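Local coordinates for protein enoyl-CoA hydratase (Mycobacterium avium subsp. paratuberculosis, PDB 4LK5) that probably catalyses the hydration of enoyl-CoA thioesters, as a trimeric crotonase-like member of the enoyl-CoA hydratase/isomerase family, at residues V154-S157 against E158-F162; A203-A207 against W208-T212; A222-D225 against K226-R230. All blocks are in the same frame, centred on the assembly; numbering follows the deposited sequence.

Contact 1. Residues V154-S157 against E158-F162; sequences VLAS and ENAFF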
ATOM      1  N   VAL C 154       8.884 -13.747   1.500  1.00 36.51           N
ATOM      2  CA  VAL C 154       7.936 -14.840   1.598  1.00 36.70           C
ATOM      3  C   VAL C 154       7.927 -15.651   0.308  1.00 36.22           C
ATOM      4  O   VAL C 154       7.511 -15.173  -0.728  1.00 38.77           O
ATOM      5  CB  VAL C 154       6.539 -14.319   1.951  1.00 39.26           C
ATOM      6  CG1 VAL C 154       5.567 -15.455   2.231  1.00 39.42           C
ATOM      7  CG2 VAL C 154       6.632 -13.419   3.155  1.00 39.94           C
ATOM      8  N   LEU C 155       8.412 -16.890   0.397  1.00 39.19           N
ATOM      9  CA  LEU C 155       8.446 -17.827  -0.723  1.00 37.13           C
ATOM     10  C   LEU C 155       7.306 -18.822  -0.555  1.00 35.56           C
ATOM     11  O   LEU C 155       7.185 -19.466   0.465  1.00 32.26           O
ATOM     12  CB  LEU C 155       9.770 -18.571  -0.723  1.00 36.77           C
ATOM     13  CG  LEU C 155      11.047 -17.919  -1.308  1.00 35.18           C
ATOM     14  CD1 LEU C 155      10.973 -16.432  -1.509  1.00 35.59           C
ATOM     15  CD2 LEU C 155      12.253 -18.273  -0.479  1.00 34.05           C
ATOM     16  N   ALA C 156       6.466 -18.911  -1.572  1.00 36.61           N
ATOM     17  CA  ALA C 156       5.342 -19.797  -1.569  1.00 41.65           C
ATOM     18  C   ALA C 156       5.394 -20.858  -2.697  1.00 46.04           C
ATOM     19  O   ALA C 156       5.911 -20.613  -3.792  1.00 44.84           O
ATOM     20  CB  ALA C 156       4.073 -18.981  -1.674  1.00 44.41           C
ATOM     21  N   SER C 157       4.890 -22.048  -2.367  1.00 47.41           N
ATOM     22  CA  SER C 157       4.539 -23.089  -3.320  1.00 46.20           C
ATOM     23  C   SER C 157       3.219 -22.769  -4.009  1.00 48.13           C
ATOM     24  O   SER C 157       2.328 -22.129  -3.427  1.00 42.15           O
ATOM     25  CB  SER C 157       4.365 -24.419  -2.580  1.00 45.51           C
ATOM     26  OG  SER C 157       3.704 -25.368  -3.399  1.00 48.26           O
ATOM     27  N   GLU C 158       3.052 -23.261  -5.229  1.00 50.56           N
ATOM     28  CA  GLU C 158       1.743 -23.177  -5.858  1.00 56.26           C
ATOM     29  C   GLU C 158       0.681 -23.905  -5.021  1.00 54.47           C
ATOM     30  O   GLU C 158      -0.491 -23.582  -5.127  1.00 48.07           O
ATOM     31  CB  GLU C 158       1.778 -23.662  -7.315  1.00 59.64           C
ATOM     32  CG  GLU C 158       2.463 -22.629  -8.193  1.00 68.55           C
ATOM     33  CD  GLU C 158       2.207 -22.787  -9.674  1.00 74.08           C
ATOM     34  OE1 GLU C 158       2.491 -23.883 -10.204  1.00 75.48           O
ATOM     35  OE2 GLU C 158       1.757 -21.788 -10.296  1.00 69.22           O
ATOM     36  N   ASN C 159       1.097 -24.846  -4.171  1.00 53.66           N
ATOM     37  CA  ASN C 159       0.171 -25.524  -3.234  1.00 57.33           C
ATOM     38  C   ASN C 159      -0.314 -24.672  -2.062  1.00 53.00           C
ATOM     39  O   ASN C 159      -1.354 -24.952  -1.477  1.00 49.65           O
ATOM     40  CB  ASN C 159       0.811 -26.798  -2.657  1.00 58.61           C
ATOM     41  CG  ASN C 159       0.848 -27.944  -3.663  1.00 58.24           C
ATOM     42  OD1 ASN C 159       0.256 -27.868  -4.749  1.00 53.18           O
ATOM     43  ND2 ASN C 159       1.550 -29.023  -3.299  1.00 59.53           N
ATOM     44  N   ALA C 160       0.449 -23.643  -1.723  1.00 53.14           N
ATOM     45  CA  ALA C 160       0.146 -22.792  -0.584  1.00 45.12           C
ATOM     46  C   ALA C 160      -1.080 -21.950  -0.770  1.00 41.11           C
ATOM     47  O   ALA C 160      -1.448 -21.611  -1.876  1.00 42.66           O
ATOM     48  CB  ALA C 160       1.324 -21.889  -0.294  1.00 43.04           C
ATOM     49  N   PHE C 161      -1.709 -21.612   0.346  1.00 42.83           N
ATOM     50  CA  PHE C 161      -2.685 -20.533   0.387  1.00 40.32           C
ATOM     51  C   PHE C 161      -2.667 -19.823   1.734  1.00 40.38           C
ATOM     52  O   PHE C 161      -2.162 -20.346   2.726  1.00 41.59           O
ATOM     53  CB  PHE C 161      -4.100 -21.010   0.061  1.00 42.01           C
ATOM     54  CG  PHE C 161      -4.687 -21.967   1.080  1.00 48.53           C
ATOM     55  CD1 PHE C 161      -5.263 -21.486   2.280  1.00 48.44           C
ATOM     56  CD2 PHE C 161      -4.678 -23.353   0.847  1.00 46.12           C
ATOM     57  CE1 PHE C 161      -5.806 -22.355   3.220  1.00 44.78           C
ATOM     58  CE2 PHE C 161      -5.228 -24.215   1.780  1.00 49.91           C
ATOM     59  CZ  PHE C 161      -5.791 -23.718   2.968  1.00 48.65           C
ATOM     60  N   PHE C 162      -3.258 -18.632   1.740  1.00 38.82           N
ATOM     61  CA  PHE C 162      -3.297 -17.790   2.892  1.00 38.35           C
ATOM     62  C   PHE C 162      -4.726 -17.512   3.325  1.00 41.14           C
ATOM     63  O   PHE C 162      -5.618 -17.295   2.510  1.00 40.43           O
ATOM     64  CB  PHE C 162      -2.550 -16.490   2.583  1.00 36.69           C
ATOM     65  CG  PHE C 162      -1.105 -16.709   2.264  1.00 34.54           C
ATOM     66  CD1 PHE C 162      -0.712 -17.142   0.987  1.00 35.99           C
ATOM     67  CD2 PHE C 162      -0.141 -16.546   3.227  1.00 34.03           C
ATOM     68  CE1 PHE C 162       0.631 -17.363   0.691  1.00 33.18           C
ATOM     69  CE2 PHE C 162       1.198 -16.781   2.939  1.00 34.21           C
ATOM     70  CZ  PHE C 162       1.582 -17.197   1.672  1.00 32.54           C
TER
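An ST turn at S157 is nested in a type I beta turn running from S157 to A160, and together they bend the chain between two strands of the crotonase fold. Two bonds, both accepted by S157, define the arrangement. N159 N donates to the hydroxyl, S157 OG, over 2.8 Å with an N-H...O angle of 155°. A160 N donates to S157 O at 3.0 Å and stands well above the carbonyl plane, 62° out of it. The first torsion of S157 explains the side-chain bond: with OG opposite the backbone N (chi1 165°) and next to the carbonyl carbon, the hydroxyl is carried forward over the turn. There S157 OG also lies 3.3 Å from N159 CB, two residues on.

Below the turn the evidence is of looser, apolar contact. The methyls A156 CB and A160 CB face each other at 4.2 Å, and A156 CB also comes to the edge of the F162 ring, 4.5 Å from CE1. V154 CG1 approaches the far end of that ring obliquely, 4.4 Å from CZ.

V136 of strand 132-136 touches V154, A160 and F162, so these apolar groups lie against the neighbouring strand. V211 meets V154 and F162, whereas S157 and N159 rest on A217 at the start of helix 217-233.

Contact 2. Residues A203-A207 against W208-T212; sequences AEALA and WGLVT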
ATOM      1  N   ALA C 203      -0.781 -17.918  -6.045  1.00 41.36           N
ATOM      2  CA  ALA C 203      -0.551 -17.217  -7.262  1.00 41.32           C
ATOM      3  C   ALA C 203      -1.273 -15.870  -7.176  1.00 41.48           C
ATOM      4  O   ALA C 203      -0.726 -14.876  -7.596  1.00 47.09           O
ATOM      5  CB  ALA C 203      -1.009 -18.055  -8.459  1.00 42.22           C
ATOM      6  N   GLU C 204      -2.479 -15.834  -6.603  1.00 43.93           N
ATOM      7  CA  GLU C 204      -3.251 -14.580  -6.447  1.00 41.43           C
ATOM      8  C   GLU C 204      -2.618 -13.716  -5.360  1.00 40.90           C
ATOM      9  O   GLU C 204      -2.689 -12.494  -5.408  1.00 43.95           O
ATOM     10  CB  GLU C 204      -4.690 -14.909  -6.082  1.00 48.33           C
ATOM     11  CG  GLU C 204      -5.745 -13.844  -6.367  1.00 56.98           C
ATOM     12  CD  GLU C 204      -7.175 -14.361  -6.099  1.00 65.31           C
ATOM     13  OE1 GLU C 204      -8.055 -13.562  -5.679  1.00 66.77           O
ATOM     14  OE2 GLU C 204      -7.425 -15.579  -6.303  1.00 64.27           O
ATOM     15  N   ALA C 205      -1.957 -14.348  -4.393  1.00 38.28           N
ATOM     16  CA  ALA C 205      -1.149 -13.617  -3.432  1.00 35.54           C
ATOM     17  C   ALA C 205       0.097 -12.920  -4.040  1.00 34.96           C
ATOM     18  O   ALA C 205       0.483 -11.824  -3.615  1.00 34.80           O
ATOM     19  CB  ALA C 205      -0.759 -14.548  -2.295  1.00 35.12           C
ATOM     20  N   LEU C 206       0.746 -13.547  -5.006  1.00 35.21           N
ATOM     21  CA  LEU C 206       1.830 -12.876  -5.734  1.00 38.35           C
ATOM     22  C   LEU C 206       1.318 -11.608  -6.445  1.00 39.79           C
ATOM     23  O   LEU C 206       1.920 -10.553  -6.338  1.00 38.74           O
ATOM     24  CB  LEU C 206       2.454 -13.827  -6.758  1.00 41.34           C
ATOM     25  CG  LEU C 206       3.750 -13.395  -7.509  1.00 43.72           C
ATOM     26  CD1 LEU C 206       4.875 -13.025  -6.562  1.00 42.93           C
ATOM     27  CD2 LEU C 206       4.212 -14.497  -8.461  1.00 39.76           C
ATOM     28  N   ALA C 207       0.190 -11.722  -7.143  1.00 40.18           N
ATOM     29  CA  ALA C 207      -0.365 -10.612  -7.912  1.00 41.54           C
ATOM     30  C   ALA C 207      -0.707  -9.452  -7.013  1.00 43.23           C
ATOM     31  O   ALA C 207      -0.541  -8.304  -7.397  1.00 47.76           O
ATOM     32  CB  ALA C 207      -1.612 -11.060  -8.671  1.00 41.50           C
ATOM     33  N   TRP C 208      -1.207  -9.761  -5.817  1.00 43.59           N
ATOM     34  CA  TRP C 208      -1.573  -8.747  -4.822  1.00 38.54           C
ATOM     35  C   TRP C 208      -0.391  -8.005  -4.185  1.00 35.84           C
ATOM     36  O   TRP C 208      -0.590  -6.981  -3.541  1.00 31.63           O
ATOM     37  CB  TRP C 208      -2.336  -9.415  -3.680  1.00 40.58           C
ATOM     38  CG  TRP C 208      -3.799  -9.680  -3.951  1.00 41.57           C
ATOM     39  CD1 TRP C 208      -4.426  -9.746  -5.177  1.00 39.18           C
ATOM     40  CD2 TRP C 208      -4.805  -9.960  -2.970  1.00 38.68           C
ATOM     41  NE1 TRP C 208      -5.758 -10.012  -5.008  1.00 37.08           N
ATOM     42  CE2 TRP C 208      -6.022 -10.166  -3.671  1.00 39.93           C
ATOM     43  CE3 TRP C 208      -4.799 -10.048  -1.565  1.00 35.25           C
ATOM     44  CZ2 TRP C 208      -7.230 -10.447  -3.011  1.00 39.57           C
ATOM     45  CZ3 TRP C 208      -5.972 -10.324  -0.912  1.00 35.72           C
ATOM     46  CH2 TRP C 208      -7.189 -10.508  -1.634  1.00 41.55           C
ATOM     47  N   GLY C 209       0.816  -8.543  -4.314  1.00 35.24           N
ATOM     48  CA  GLY C 209       1.985  -8.060  -3.556  1.00 33.33           C
ATOM     49  C   GLY C 209       2.142  -8.647  -2.163  1.00 33.32           C
ATOM     50  O   GLY C 209       2.833  -8.075  -1.328  1.00 34.53           O
ATOM     51  N   LEU C 210       1.515  -9.790  -1.895  1.00 31.77           N
ATOM     52  CA  LEU C 210       1.538 -10.361  -0.551  1.00 34.66           C
ATOM     53  C   LEU C 210       2.739 -11.250  -0.331  1.00 36.20           C
ATOM     54  O   LEU C 210       3.108 -11.476   0.818  1.00 36.64           O
ATOM     55  CB  LEU C 210       0.276 -11.199  -0.269  1.00 37.39           C
ATOM     56  CG  LEU C 210      -0.002 -11.697   1.158  1.00 38.82           C
ATOM     57  CD1 LEU C 210      -0.292 -10.524   2.057  1.00 38.74           C
ATOM     58  CD2 LEU C 210      -1.196 -12.645   1.224  1.00 43.81           C
ATOM     59  N   VAL C 211       3.321 -11.802  -1.410  1.00 38.40           N
ATOM     60  CA  VAL C 211       4.506 -12.669  -1.282  1.00 39.52           C
ATOM     61  C   VAL C 211       5.553 -12.387  -2.331  1.00 39.59           C
ATOM     62  O   VAL C 211       5.298 -11.762  -3.352  1.00 35.89           O
ATOM     63  CB  VAL C 211       4.177 -14.176  -1.337  1.00 41.17           C
ATOM     64  CG1 VAL C 211       3.096 -14.517  -0.317  1.00 43.06           C
ATOM     65  CG2 VAL C 211       3.739 -14.600  -2.726  1.00 41.74           C
ATOM     66  N   THR C 212       6.740 -12.882  -2.055  1.00 37.96           N
ATOM     67  CA  THR C 212       7.887 -12.529  -2.809  1.00 38.41           C
ATOM     68  C   THR C 212       7.951 -13.367  -4.104  1.00 42.89           C
ATOM     69  O   THR C 212       8.226 -12.836  -5.212  1.00 38.10           O
ATOM     70  CB  THR C 212       9.122 -12.706  -1.921  1.00 37.36           C
ATOM     71  OG1 THR C 212       8.897 -11.994  -0.689  1.00 31.98           O
ATOM     72  CG2 THR C 212      10.356 -12.145  -2.623  1.00 38.49           C
TER
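The W208 indole and the E204 carboxylate are the flat groups here, carried by side chains that run side by side in the same direction. Their planes are 78° apart, so they do not stack; the closest side-chain approach is the aliphatic E204 CG to W208 NE1 at 4.1 Å. A207 C lies at the indole edge near the ring plane, and E204 O meets the ring obliquely, 3.3 Å from W208 CD1. R189 of the same chain makes a cation-pi contact with the indole, while L200, V185 and M193 pack against it.

W208 N closes the last regular turn by donating to E204 O at 3.1 Å. Helix 202-208 then ends in a Schellman motif. G209 has a positive phi of 85°, and two bonds reach back from it and its successor: L210 N to A205 O at 2.9 Å, nearly in line with the C=O bond, and G209 N to L206 O at 3.1 Å, from above the carbonyl plane. The apolar contact that commonly accompanies this cap is present too, A205 CB to L210 CD2 at 4.0 Å.

Beyond the cap the chain passes beside L206. L206 CG lies opposite its backbone N (chi1 -172°), which brings CD1 within 3.5 Å of V211 O. T212 OG1 turns elsewhere, to a hydrogen bond with V154 N.

Contact 3. Residues A222-D225 against K226-R230; sequences AEVD and KVIAR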
ATOM      1  N   ALA C 222      13.939 -26.807  -4.091  1.00 56.40           N
ATOM      2  CA  ALA C 222      15.202 -26.414  -4.727  1.00 55.05           C
ATOM      3  C   ALA C 222      15.291 -24.909  -4.847  1.00 52.93           C
ATOM      4  O   ALA C 222      16.352 -24.328  -4.657  1.00 51.64           O
ATOM      5  CB  ALA C 222      15.320 -27.051  -6.114  1.00 51.98           C
ATOM      6  N   GLU C 223      14.165 -24.287  -5.190  1.00 53.46           N
ATOM      7  CA  GLU C 223      14.124 -22.840  -5.351  1.00 50.19           C
ATOM      8  C   GLU C 223      14.358 -22.089  -4.036  1.00 50.07           C
ATOM      9  O   GLU C 223      15.133 -21.121  -3.976  1.00 50.25           O
ATOM     10  CB  GLU C 223      12.815 -22.431  -5.983  1.00 50.77           C
ATOM     11  CG  GLU C 223      12.832 -22.627  -7.478  1.00 55.64           C
ATOM     12  CD  GLU C 223      13.979 -21.860  -8.143  1.00 62.70           C
ATOM     13  OE1 GLU C 223      14.439 -20.795  -7.634  1.00 70.36           O
ATOM     14  OE2 GLU C 223      14.437 -22.323  -9.190  1.00 62.50           O
ATOM     15  N   VAL C 224      13.715 -22.555  -2.977  1.00 44.61           N
ATOM     16  CA  VAL C 224      13.946 -21.972  -1.674  1.00 43.41           C
ATOM     17  C   VAL C 224      15.431 -21.957  -1.477  1.00 42.35           C
ATOM     18  O   VAL C 224      16.000 -20.910  -1.223  1.00 45.11           O
ATOM     19  CB  VAL C 224      13.190 -22.728  -0.544  1.00 40.06           C
ATOM     20  CG1 VAL C 224      13.680 -22.327   0.830  1.00 38.73           C
ATOM     21  CG2 VAL C 224      11.711 -22.448  -0.672  1.00 39.08           C
ATOM     22  N   ASP C 225      16.074 -23.105  -1.689  1.00 47.63           N
ATOM     23  CA  ASP C 225      17.531 -23.232  -1.456  1.00 44.14           C
ATOM     24  C   ASP C 225      18.376 -22.237  -2.214  1.00 38.05           C
ATOM     25  O   ASP C 225      19.288 -21.659  -1.660  1.00 40.78           O
ATOM     26  CB  ASP C 225      17.992 -24.631  -1.789  1.00 46.82           C
ATOM     27  CG  ASP C 225      17.327 -25.662  -0.933  1.00 50.04           C
ATOM     28  OD1 ASP C 225      16.836 -25.307   0.163  1.00 52.25           O
ATOM     29  OD2 ASP C 225      17.279 -26.827  -1.371  1.00 58.34           O
ATOM     30  N   LYS C 226      18.053 -22.009  -3.472  1.00 40.50           N
ATOM     31  CA  LYS C 226      18.732 -20.955  -4.251  1.00 46.49           C
ATOM     32  C   LYS C 226      18.607 -19.548  -3.626  1.00 46.07           C
ATOM     33  O   LYS C 226      19.588 -18.792  -3.591  1.00 49.89           O
ATOM     34  CB  LYS C 226      18.210 -20.940  -5.701  1.00 47.56           C
ATOM     35  CG  LYS C 226      18.749 -22.080  -6.555  1.00 48.15           C
ATOM     36  CD  LYS C 226      17.871 -22.336  -7.774  1.00 53.80           C
ATOM     37  CE  LYS C 226      18.049 -23.766  -8.262  1.00 59.24           C
ATOM     38  NZ  LYS C 226      16.851 -24.301  -8.963  1.00 62.21           N
ATOM     39  N   VAL C 227      17.404 -19.212  -3.139  1.00 43.50           N
ATOM     40  CA  VAL C 227      17.129 -17.897  -2.566  1.00 39.53           C
ATOM     41  C   VAL C 227      17.872 -17.783  -1.252  1.00 38.02           C
ATOM     42  O   VAL C 227      18.523 -16.782  -0.985  1.00 40.65           O
ATOM     43  CB  VAL C 227      15.610 -17.665  -2.407  1.00 41.33           C
ATOM     44  CG1 VAL C 227      15.325 -16.478  -1.498  1.00 41.73           C
ATOM     45  CG2 VAL C 227      14.968 -17.421  -3.775  1.00 40.40           C
ATOM     46  N   ILE C 228      17.846 -18.842  -0.464  1.00 38.43           N
ATOM     47  CA  ILE C 228      18.650 -18.882   0.775  1.00 43.29           C
ATOM     48  C   ILE C 228      20.134 -18.660   0.509  1.00 40.13           C
ATOM     49  O   ILE C 228      20.775 -17.901   1.187  1.00 41.06           O
ATOM     50  CB  ILE C 228      18.516 -20.240   1.534  1.00 43.14           C
ATOM     51  CG1 ILE C 228      17.057 -20.542   1.920  1.00 44.60           C
ATOM     52  CG2 ILE C 228      19.396 -20.240   2.763  1.00 43.29           C
ATOM     53  CD1 ILE C 228      16.419 -19.491   2.788  1.00 48.46           C
ATOM     54  N   ALA C 229      20.669 -19.339  -0.497  1.00 43.65           N
ATOM     55  CA  ALA C 229      22.105 -19.307  -0.776  1.00 43.03           C
ATOM     56  C   ALA C 229      22.524 -17.922  -1.280  1.00 40.05           C
ATOM     57  O   ALA C 229      23.484 -17.367  -0.799  1.00 42.81           O
ATOM     58  CB  ALA C 229      22.469 -20.408  -1.777  1.00 40.74           C
ATOM     59  N   ARG C 230      21.783 -17.373  -2.233  1.00 43.36           N
ATOM     60  CA  ARG C 230      21.996 -15.983  -2.730  1.00 48.15           C
ATOM     61  C   ARG C 230      22.052 -14.904  -1.604  1.00 49.13           C
ATOM     62  O   ARG C 230      22.875 -13.971  -1.626  1.00 44.49           O
ATOM     63  CB  ARG C 230      20.894 -15.639  -3.734  1.00 46.83           C
ATOM     64  CG  ARG C 230      20.815 -14.165  -4.069  1.00 50.47           C
ATOM     65  CD  ARG C 230      19.825 -13.853  -5.188  1.00 49.97           C
ATOM     66  NE  ARG C 230      19.993 -12.457  -5.629  1.00 54.45           N
ATOM     67  CZ  ARG C 230      19.199 -11.819  -6.494  1.00 50.97           C
ATOM     68  NH1 ARG C 230      18.151 -12.437  -7.030  1.00 48.32           N
ATOM     69  NH2 ARG C 230      19.451 -10.553  -6.826  1.00 46.85           N
TER
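K226 extends back along the surface of helix 217-233 to E223, forming an i to i+3 salt bridge on one turn of this alpha-helix. Its CB starts 3.5 Å from E223 O. CG, which lies opposite the carbonyl carbon of K226 and beside its backbone N (chi1 -76°), is thereby directed toward the helix N-terminus and passes 3.8 Å from A222 O. From CG onward the chain is extended. CD runs along the carboxylate of E223, within 3.7 Å of OE2, and CE follows past the same oxygen at a slightly longer distance. The tip, K226 NZ, reaches E223 OE2 at 3.1 Å. The glutamate does its share by bending at chi2, so that its end curls back although its CB points away from the lysine's segment. The ammonium meets OE2 from above the carboxylate plane, 62° out of it, and the two side chains cross obliquely. Both residues also touch a crystal neighbour, which may influence how they lie.

Inside this salt bridge the backbone is regularly bonded: K226 N, V227 N, I228 N and A229 N donate to the carbonyl oxygens four residues earlier. The bond from I228 N to V224 O is the straightest, 2.9 Å with an N-H...O angle of 171°.

The buried face of the helix is turned to the sheet, V224 resting on V135 and I228 on V133 of strand 132-136. V227 packs on Y215 and on L196 of the second subunit, and R230 NH2 donates a hydrogen bond to P197 O of that subunit. The V224 and I228 side chains run alongside each other in a common direction, with V224 CG1 4.0 Å from I228 CG1; that same I228 CG1 comes within 3.3 Å of V224 O.

In the fold
Along the chain the three contacts come in series, from the strand turn through the helix end to helix 217-233. Contacts 1 and 2, their centres about 9 Å apart, touch directly: V154 O and T212 N, 2.8 Å apart, are probably hydrogen-bonded, where the chain leaving contact 2 enters strand 213-215 beside strand 153-157. Contact 3, its centre about 15 Å from that of contact 1, meets it through L155 CD2, 3.7 Å from V227 CG1. Contacts 2 and 3 do not touch, their nearest atoms being about 7 Å apart. The edge of the larger sheet thus links the three, and all have residues at the second subunit, tying this region to trimer assembly.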